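Local coordinates for cell division protein FtsZ 1 (Methanocaldococcus jannaschii, PDB 1W5A) that binds and probably hydrolyses GTP, and is thought to polymerise into the contractile Z ring that marks the site of cell division, at residues Val158-Val163 against Leu187-Asn192; Ala285-Met290 against Val333-Thr338. All blocks are in the same frame, centred on the assembly; numbering follows the deposited sequence.

Interaction 1 of 2, residues Val158-Val163 against Leu187-Asn192. With GTP (guanosine-5'-triphosphate), chain C.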
ATOM      1  N   VAL A 158       3.038   3.661  -2.572  1.00 20.46           N
ATOM      2  CA  VAL A 158       4.332   4.322  -2.608  1.00 21.92           C
ATOM      3  C   VAL A 158       4.314   5.688  -1.923  1.00 25.38           C
ATOM      4  O   VAL A 158       3.257   6.290  -1.726  1.00 22.99           O
ATOM      5  CB  VAL A 158       4.791   4.506  -4.067  1.00 20.12           C
ATOM      6  CG1 VAL A 158       4.823   3.158  -4.751  1.00 12.36           C
ATOM      7  CG2 VAL A 158       3.820   5.448  -4.824  1.00 13.78           C
ATOM      8  N   THR A 159       5.498   6.165  -1.560  1.00 25.32           N
ATOM      9  CA  THR A 159       5.629   7.456  -0.910  1.00 24.75           C
ATOM     10  C   THR A 159       6.378   8.429  -1.808  1.00 22.02           C
ATOM     11  O   THR A 159       7.167   8.027  -2.647  1.00 19.50           O
ATOM     12  CB  THR A 159       6.425   7.366   0.403  1.00 24.54           C
ATOM     13  OG1 THR A 159       7.774   7.012   0.101  1.00 22.88           O
ATOM     14  CG2 THR A 159       5.825   6.335   1.344  1.00 20.59           C
ATOM     15  N   LEU A 160       6.099   9.715  -1.626  1.00 26.32           N
ATOM     16  CA  LEU A 160       6.769  10.769  -2.371  1.00 23.11           C
ATOM     17  C   LEU A 160       7.755  11.300  -1.340  1.00 19.19           C
ATOM     18  O   LEU A 160       7.469  11.293  -0.150  1.00 18.64           O
ATOM     19  CB  LEU A 160       5.765  11.843  -2.798  1.00 24.58           C
ATOM     20  CG  LEU A 160       5.244  11.822  -4.244  1.00 29.63           C
ATOM     21  CD1 LEU A 160       5.149  10.409  -4.791  1.00 27.25           C
ATOM     22  CD2 LEU A 160       3.890  12.513  -4.284  1.00 30.69           C
ATOM     23  N   PRO A 161       8.922  11.764  -1.783  1.00 18.42           N
ATOM     24  CA  PRO A 161       9.938  12.281  -0.858  1.00 18.37           C
ATOM     25  C   PRO A 161       9.604  13.593  -0.147  1.00 22.41           C
ATOM     26  O   PRO A 161       8.715  14.339  -0.565  1.00 22.42           O
ATOM     27  CB  PRO A 161      11.162  12.411  -1.751  1.00 15.36           C
ATOM     28  CG  PRO A 161      10.536  12.870  -3.068  1.00 16.85           C
ATOM     29  CD  PRO A 161       9.313  11.974  -3.192  1.00 13.30           C
ATOM     30  N   PHE A 162      10.330  13.858   0.940  1.00 26.13           N
ATOM     31  CA  PHE A 162      10.169  15.090   1.711  1.00 25.45           C
ATOM     32  C   PHE A 162      10.788  16.188   0.866  1.00 25.99           C
ATOM     33  O   PHE A 162      11.706  15.921   0.095  1.00 27.95           O
ATOM     34  CB  PHE A 162      10.957  15.026   3.012  1.00 22.47           C
ATOM     35  CG  PHE A 162      10.434  14.038   4.004  1.00 20.59           C
ATOM     36  CD1 PHE A 162       9.386  14.373   4.853  1.00 20.58           C
ATOM     37  CD2 PHE A 162      11.027  12.783   4.132  1.00 19.32           C
ATOM     38  CE1 PHE A 162       8.941  13.480   5.821  1.00 22.83           C
ATOM     39  CE2 PHE A 162      10.587  11.880   5.097  1.00 18.85           C
ATOM     40  CZ  PHE A 162       9.548  12.226   5.943  1.00 20.60           C
ATOM     41  N   VAL A 163      10.307  17.417   1.022  1.00 26.47           N
ATOM     42  CA  VAL A 163      10.840  18.544   0.258  1.00 27.01           C
ATOM     43  C   VAL A 163      12.335  18.710   0.530  1.00 28.62           C
ATOM     44  O   VAL A 163      13.113  19.038  -0.373  1.00 32.87           O
ATOM     45  CB  VAL A 163      10.102  19.866   0.621  1.00 31.75           C
ATOM     46  CG1 VAL A 163      10.761  21.045  -0.074  1.00 32.78           C
ATOM     47  CG2 VAL A 163       8.633  19.781   0.207  1.00 27.16           C
ATOM     48  N   LEU A 187      -3.305   2.879  -7.465  1.00 22.44           N
ATOM     49  CA  LEU A 187      -2.021   3.417  -7.051  1.00 21.14           C
ATOM     50  C   LEU A 187      -2.179   4.330  -5.842  1.00 21.59           C
ATOM     51  O   LEU A 187      -2.559   5.483  -5.987  1.00 20.93           O
ATOM     52  CB  LEU A 187      -1.407   4.203  -8.210  1.00 20.95           C
ATOM     53  CG  LEU A 187      -0.187   5.084  -7.932  1.00 26.76           C
ATOM     54  CD1 LEU A 187       0.903   4.281  -7.252  1.00 26.94           C
ATOM     55  CD2 LEU A 187       0.319   5.674  -9.238  1.00 28.97           C
ATOM     56  N   VAL A 188      -1.893   3.810  -4.650  1.00 21.70           N
ATOM     57  CA  VAL A 188      -1.995   4.598  -3.423  1.00 20.25           C
ATOM     58  C   VAL A 188      -0.706   5.418  -3.229  1.00 22.01           C
ATOM     59  O   VAL A 188       0.395   4.860  -3.183  1.00 22.38           O
ATOM     60  CB  VAL A 188      -2.201   3.686  -2.205  1.00 23.99           C
ATOM     61  CG1 VAL A 188      -2.537   4.505  -0.990  1.00 22.04           C
ATOM     62  CG2 VAL A 188      -3.303   2.687  -2.489  1.00 26.82           C
ATOM     63  N   VAL A 189      -0.852   6.738  -3.128  1.00 22.40           N
ATOM     64  CA  VAL A 189       0.286   7.647  -2.960  1.00 26.39           C
ATOM     65  C   VAL A 189       0.252   8.380  -1.619  1.00 26.06           C
ATOM     66  O   VAL A 189      -0.741   9.011  -1.275  1.00 27.84           O
ATOM     67  CB  VAL A 189       0.323   8.713  -4.091  1.00 29.28           C
ATOM     68  CG1 VAL A 189       1.596   9.534  -4.011  1.00 18.93           C
ATOM     69  CG2 VAL A 189       0.231   8.032  -5.438  1.00 31.97           C
ATOM     70  N   ILE A 190       1.355   8.294  -0.881  1.00 25.61           N
ATOM     71  CA  ILE A 190       1.499   8.925   0.428  1.00 24.19           C
ATOM     72  C   ILE A 190       2.588   9.992   0.354  1.00 23.59           C
ATOM     73  O   ILE A 190       3.765   9.678   0.188  1.00 24.26           O
ATOM     74  CB  ILE A 190       1.909   7.886   1.487  1.00 20.51           C
ATOM     75  CG1 ILE A 190       0.858   6.780   1.566  1.00 20.99           C
ATOM     76  CG2 ILE A 190       2.089   8.563   2.840  1.00 17.54           C
ATOM     77  CD1 ILE A 190       1.360   5.496   2.267  1.00 16.25           C
ATOM     78  N   PRO A 191       2.213  11.269   0.490  1.00 25.90           N
ATOM     79  CA  PRO A 191       3.196  12.362   0.426  1.00 24.66           C
ATOM     80  C   PRO A 191       3.884  12.551   1.763  1.00 26.17           C
ATOM     81  O   PRO A 191       3.286  13.111   2.681  1.00 27.75           O
ATOM     82  CB  PRO A 191       2.354  13.587   0.060  1.00 22.38           C
ATOM     83  CG  PRO A 191       0.913  13.059  -0.090  1.00 31.15           C
ATOM     84  CD  PRO A 191       0.863  11.796   0.713  1.00 25.56           C
ATOM     85  N   ASN A 192       5.132  12.096   1.868  1.00 21.86           N
ATOM     86  CA  ASN A 192       5.886  12.208   3.104  1.00 24.23           C
ATOM     87  C   ASN A 192       5.888  13.613   3.694  1.00 27.60           C
ATOM     88  O   ASN A 192       5.816  13.772   4.910  1.00 29.05           O
ATOM     89  CB  ASN A 192       7.321  11.743   2.886  1.00 25.21           C
ATOM     90  CG  ASN A 192       7.472  10.228   3.006  1.00 27.56           C
ATOM     91  OD1 ASN A 192       8.505   9.668   2.644  1.00 29.82           O
ATOM     92  ND2 ASN A 192       6.446   9.567   3.525  1.00 19.37           N
TER
HETATM   93  PG  GTP C 500      18.950   3.625  -5.174  1.00 24.09           P
HETATM   94  O1G GTP C 500      19.226   4.905  -5.997  1.00 30.03           O
HETATM   95  O2G GTP C 500      19.677   3.685  -3.813  1.00 31.27           O
HETATM   96  O3G GTP C 500      19.484   2.386  -5.905  1.00 28.18           O
HETATM   97  O3B GTP C 500      17.291   3.501  -5.009  1.00 26.09           O
HETATM   98  PB  GTP C 500      16.379   2.990  -3.737  1.00 25.46           P
HETATM   99  O1B GTP C 500      17.041   1.933  -2.959  1.00 26.18           O
HETATM  100  O2B GTP C 500      15.029   2.658  -4.349  1.00 27.80           O
HETATM  101  O3A GTP C 500      16.183   4.219  -2.802  1.00 26.91           O
HETATM  102  PA  GTP C 500      15.609   4.364  -1.363  1.00 25.61           P
HETATM  103  O1A GTP C 500      16.735   4.425  -0.382  1.00 28.08           O
HETATM  104  O2A GTP C 500      14.527   3.418  -1.133  1.00 32.43           O
HETATM  105  O5' GTP C 500      15.071   5.911  -1.433  1.00 25.14           O
HETATM  106  C5' GTP C 500      13.867   6.297  -2.085  1.00 14.56           C
HETATM  107  C4' GTP C 500      13.081   7.263  -1.213  1.00 21.60           C
HETATM  108  O4' GTP C 500      12.572   6.554  -0.070  1.00 22.92           O
HETATM  109  C3' GTP C 500      13.913   8.419  -0.638  1.00 22.19           C
HETATM  110  O3' GTP C 500      13.874   9.528  -1.524  1.00 22.19           O
HETATM  111  C2' GTP C 500      13.151   8.765   0.647  1.00 26.31           C
HETATM  112  O2' GTP C 500      11.997   9.541   0.328  1.00 25.16           O
HETATM  113  C1' GTP C 500      12.619   7.394   1.070  1.00 22.74           C
HETATM  114  N9  GTP C 500      13.367   6.728   2.138  1.00 23.09           N
HETATM  115  C8  GTP C 500      14.708   6.349   2.128  1.00 20.51           C
HETATM  116  N7  GTP C 500      15.087   5.806   3.261  1.00 21.46           N
HETATM  117  C5  GTP C 500      13.891   5.489   3.877  1.00 23.01           C
HETATM  118  C6  GTP C 500      13.590   4.670   4.986  1.00 25.90           C
HETATM  119  O6  GTP C 500      14.371   4.009   5.667  1.00 28.30           O
HETATM  120  N1  GTP C 500      12.209   4.611   5.257  1.00 24.16           N
HETATM  121  C2  GTP C 500      11.213   5.206   4.482  1.00 25.57           C
HETATM  122  N2  GTP C 500       9.969   5.061   4.875  1.00 25.90           N
HETATM  123  N3  GTP C 500      11.481   6.003   3.471  1.00 23.04           N
HETATM  124  C4  GTP C 500      12.807   6.041   3.160  1.00 21.59           C
HETATM  125  O   HOH W   1       8.881   6.852   2.631  1.00 20.53           O

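Interaction 2 of 2, residues Ala285-Met290 against Val333-Thr338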
ATOM      1  N   ALA A 285     -14.009   3.562  -1.762  1.00 30.89           N
ATOM      2  CA  ALA A 285     -13.200   3.591  -0.552  1.00 30.04           C
ATOM      3  C   ALA A 285     -13.091   2.231   0.111  1.00 29.18           C
ATOM      4  O   ALA A 285     -13.993   1.404   0.023  1.00 27.49           O
ATOM      5  CB  ALA A 285     -13.780   4.606   0.448  1.00 28.55           C
ATOM      6  N   LEU A 286     -11.960   2.016   0.768  1.00 31.35           N
ATOM      7  CA  LEU A 286     -11.699   0.793   1.505  1.00 29.04           C
ATOM      8  C   LEU A 286     -11.472   1.308   2.916  1.00 29.28           C
ATOM      9  O   LEU A 286     -10.630   2.184   3.132  1.00 26.90           O
ATOM     10  CB  LEU A 286     -10.444   0.104   0.973  1.00 32.27           C
ATOM     11  CG  LEU A 286     -10.518  -0.447  -0.453  1.00 31.97           C
ATOM     12  CD1 LEU A 286      -9.305   0.010  -1.237  1.00 35.72           C
ATOM     13  CD2 LEU A 286     -10.580  -1.955  -0.415  1.00 30.49           C
ATOM     14  N   ILE A 287     -12.241   0.782   3.867  1.00 29.08           N
ATOM     15  CA  ILE A 287     -12.151   1.216   5.254  1.00 25.75           C
ATOM     16  C   ILE A 287     -11.760   0.065   6.158  1.00 26.24           C
ATOM     17  O   ILE A 287     -12.399  -0.976   6.142  1.00 29.12           O
ATOM     18  CB  ILE A 287     -13.510   1.769   5.750  1.00 27.26           C
ATOM     19  CG1 ILE A 287     -14.033   2.837   4.786  1.00 25.23           C
ATOM     20  CG2 ILE A 287     -13.350   2.357   7.147  1.00 25.94           C
ATOM     21  CD1 ILE A 287     -15.358   3.446   5.197  1.00 23.83           C
ATOM     22  N   HIS A 288     -10.709   0.242   6.949  1.00 27.35           N
ATOM     23  CA  HIS A 288     -10.293  -0.818   7.859  1.00 28.22           C
ATOM     24  C   HIS A 288     -10.307  -0.316   9.300  1.00 29.15           C
ATOM     25  O   HIS A 288      -9.482   0.500   9.697  1.00 28.90           O
ATOM     26  CB  HIS A 288      -8.896  -1.332   7.495  1.00 21.18           C
ATOM     27  CG  HIS A 288      -8.516  -2.598   8.200  1.00 24.44           C
ATOM     28  ND1 HIS A 288      -7.416  -3.348   7.842  1.00 28.20           N
ATOM     29  CD2 HIS A 288      -9.086  -3.243   9.246  1.00 30.00           C
ATOM     30  CE1 HIS A 288      -7.323  -4.399   8.638  1.00 30.78           C
ATOM     31  NE2 HIS A 288      -8.323  -4.360   9.500  1.00 31.54           N
ATOM     32  N   VAL A 289     -11.255  -0.810  10.083  1.00 29.70           N
ATOM     33  CA  VAL A 289     -11.355  -0.399  11.470  1.00 29.55           C
ATOM     34  C   VAL A 289     -10.636  -1.426  12.320  1.00 30.65           C
ATOM     35  O   VAL A 289     -10.933  -2.618  12.250  1.00 33.02           O
ATOM     36  CB  VAL A 289     -12.826  -0.305  11.934  1.00 25.30           C
ATOM     37  CG1 VAL A 289     -12.876   0.156  13.364  1.00 27.25           C
ATOM     38  CG2 VAL A 289     -13.589   0.658  11.056  1.00 26.36           C
ATOM     39  N   MET A 290      -9.683  -0.958  13.114  1.00 30.39           N
ATOM     40  CA  MET A 290      -8.921  -1.837  13.976  1.00 32.21           C
ATOM     41  C   MET A 290      -9.064  -1.377  15.426  1.00 33.96           C
ATOM     42  O   MET A 290      -9.023  -0.180  15.721  1.00 34.19           O
ATOM     43  CB  MET A 290      -7.456  -1.822  13.543  1.00 32.75           C
ATOM     44  CG  MET A 290      -7.243  -2.285  12.113  1.00 28.89           C
ATOM     45  SD  MET A 290      -5.661  -1.731  11.465  1.00 35.12           S
ATOM     46  CE  MET A 290      -6.112  -0.074  10.913  1.00 31.94           C
ATOM     47  N   VAL A 333      -8.272   3.726  12.542  1.00 31.57           N
ATOM     48  CA  VAL A 333      -9.022   3.727  11.299  1.00 27.25           C
ATOM     49  C   VAL A 333      -8.118   4.051  10.118  1.00 27.88           C
ATOM     50  O   VAL A 333      -7.450   5.084  10.099  1.00 26.31           O
ATOM     51  CB  VAL A 333     -10.178   4.757  11.329  1.00 28.84           C
ATOM     52  CG1 VAL A 333     -10.842   4.827   9.963  1.00 28.74           C
ATOM     53  CG2 VAL A 333     -11.210   4.360  12.384  1.00 24.39           C
ATOM     54  N   LEU A 334      -8.078   3.141   9.148  1.00 25.34           N
ATOM     55  CA  LEU A 334      -7.295   3.346   7.939  1.00 23.10           C
ATOM     56  C   LEU A 334      -8.310   3.624   6.845  1.00 24.41           C
ATOM     57  O   LEU A 334      -9.244   2.848   6.641  1.00 27.06           O
ATOM     58  CB  LEU A 334      -6.490   2.099   7.562  1.00 21.84           C
ATOM     59  CG  LEU A 334      -5.859   2.171   6.162  1.00 18.39           C
ATOM     60  CD1 LEU A 334      -4.810   3.284   6.146  1.00 17.10           C
ATOM     61  CD2 LEU A 334      -5.222   0.822   5.788  1.00 16.48           C
ATOM     62  N   LEU A 335      -8.127   4.733   6.148  1.00 24.02           N
ATOM     63  CA  LEU A 335      -9.016   5.121   5.071  1.00 23.71           C
ATOM     64  C   LEU A 335      -8.248   5.138   3.755  1.00 22.35           C
ATOM     65  O   LEU A 335      -7.128   5.640   3.686  1.00 22.69           O
ATOM     66  CB  LEU A 335      -9.580   6.522   5.349  1.00 26.67           C
ATOM     67  CG  LEU A 335     -11.070   6.706   5.656  1.00 35.16           C
ATOM     68  CD1 LEU A 335     -11.532   5.719   6.712  1.00 28.60           C
ATOM     69  CD2 LEU A 335     -11.311   8.147   6.122  1.00 40.20           C
ATOM     70  N   VAL A 336      -8.849   4.577   2.714  1.00 23.65           N
ATOM     71  CA  VAL A 336      -8.239   4.575   1.394  1.00 24.04           C
ATOM     72  C   VAL A 336      -9.294   5.089   0.419  1.00 25.12           C
ATOM     73  O   VAL A 336     -10.301   4.427   0.173  1.00 26.22           O
ATOM     74  CB  VAL A 336      -7.785   3.154   0.976  1.00 24.31           C
ATOM     75  CG1 VAL A 336      -7.017   3.226  -0.336  1.00 21.57           C
ATOM     76  CG2 VAL A 336      -6.906   2.545   2.064  1.00 20.24           C
ATOM     77  N   ILE A 337      -9.077   6.288  -0.108  1.00 24.58           N
ATOM     78  CA  ILE A 337     -10.022   6.883  -1.047  1.00 24.70           C
ATOM     79  C   ILE A 337      -9.507   6.725  -2.473  1.00 24.69           C
ATOM     80  O   ILE A 337      -8.441   7.243  -2.826  1.00 22.74           O
ATOM     81  CB  ILE A 337     -10.243   8.382  -0.732  1.00 23.85           C
ATOM     82  CG1 ILE A 337     -10.666   8.565   0.729  1.00 26.81           C
ATOM     83  CG2 ILE A 337     -11.294   8.942  -1.620  1.00 24.16           C
ATOM     84  CD1 ILE A 337     -11.772   7.639   1.197  1.00 30.16           C
ATOM     85  N   THR A 338     -10.269   6.013  -3.297  1.00 24.89           N
ATOM     86  CA  THR A 338      -9.853   5.749  -4.673  1.00 26.30           C
ATOM     87  C   THR A 338     -10.528   6.654  -5.701  1.00 28.21           C
ATOM     88  O   THR A 338     -11.482   7.358  -5.387  1.00 29.74           O
ATOM     89  CB  THR A 338     -10.153   4.288  -5.043  1.00 23.17           C
ATOM     90  OG1 THR A 338     -11.567   4.071  -4.978  1.00 31.13           O
ATOM     91  CG2 THR A 338      -9.488   3.348  -4.077  1.00 15.74           C
TER

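Interaction 1 of 2, residues Val158-Val163 against Leu187-Asn192
A water molecule is gripped from three sides: it accepts a hydrogen bond from Thr159 OG1 at 2.8 Å, donates one to Asn192 OD1, and accepts another from the guanine amino group N2 of GTP. Thr159 and Asn192 stand at the C-terminal ends of two neighbouring parallel strands of the Rossmann-like GTPase domain, where a beta-alpha-beta crossover through helix 167-183 brings strand 186-191 beside strand 153-160. Threonine and asparagine suit this edge of the nucleotide pocket, one as donor, the other as acceptor to the water bound to the guanine amino group. Their own oxygens, Thr159 OG1 and Asn192 OD1, are 3.7 Å apart, so the water bridges what the side chains do not join directly.

Behind them runs a parallel ladder. Val158 uses both its N and its O on strand 186-191, N to Val188 O and O from Ile190 N at 2.9 Å; Leu160 N then reaches Ile190 O, and Asn192 N to Leu160 O completes the ladder; Pro191 fits between, its N facing away from 158-163. Branched and aliphatic residues fill the face toward helix 167-183: both methyls of Leu160 meet Val189 CG1 from the same side, CD1 at 3.7 Å. On the other face, Thr159 and Ile190 pack against helix 207-227.

Pro161 lies against the ribose, its CB 3.6 Å from GTP O2'. Next to it Phe162, with CG anti to its carbonyl carbon (chi1 -68°), brings its ring to Asn192, whose CB sits over the ring centre in a CH-pi contact, 3.7 Å from the centroid and only 6° off the normal.

Interaction 2 of 2, residues Ala285-Met290 against Val333-Thr338
Strands 285-290 and 333-338 run antiparallel at 175°, and the hydrogen-bonded pairs Leu286-Val336 and His288-Leu334 each close a two-bond ring, with all four N to O distances 3.0 Å. The bonds of the second pair are nearly straight, whereas Val336 N reaches Leu286 O at a more bent 140°.

On one face Leu286 CB meets Val336 CB at 4.0 Å, and Met290 bends at chi3 (-84°) to carry its CE to Leu334 CB, a reach that suits a flexible unbranched chain. Its CG also lies over one face of the His288 ring, offset toward the rim. His288 needs polar partners in this buried place: ND1 bonds to Gly221 O and NE2 to Thr322 OG1. These are the two central strands of the mixed four-stranded sheet in the FtsZ C-terminal domain, flanked by strands 316-323 and 249-256.

On the other face these two strands present only aliphatic side chains; Val333 and Leu335 meet helices 261-271 and 297-308, and Ile287 meets helix 297-308. Ile287 and Leu335 run alongside each other in the same direction, Ile287 CG2 to Leu335 CD1 at 3.8 Å. Small Ala285 leaves room for Ile337, whose CD1 comes to 3.7 Å from Ala285 CB.

From the N terminus, the chain builds most of the parallel GTPase sheet before interaction 1 closes a short loop: helix 167-183 fills most of the 23 residues between its segments and returns the chain to a neighbouring parallel strand. Helix 207-227 then leads on toward the C-terminal domain, where interaction 2 closes a longer loop of 42 residues that contains helix 297-308 and strand 316-323. The two loops follow in series, neither nesting nor crossing. The centres of interactions 1 and 2 are about 17 Å apart, and the nearest atoms of interactions 1 and 2 about 4 Å. Strand 249-256, an outer strand of the second sheet, lies between them: it pairs with strand 331-338 and contacts Val188 and Ile190, joining the domains.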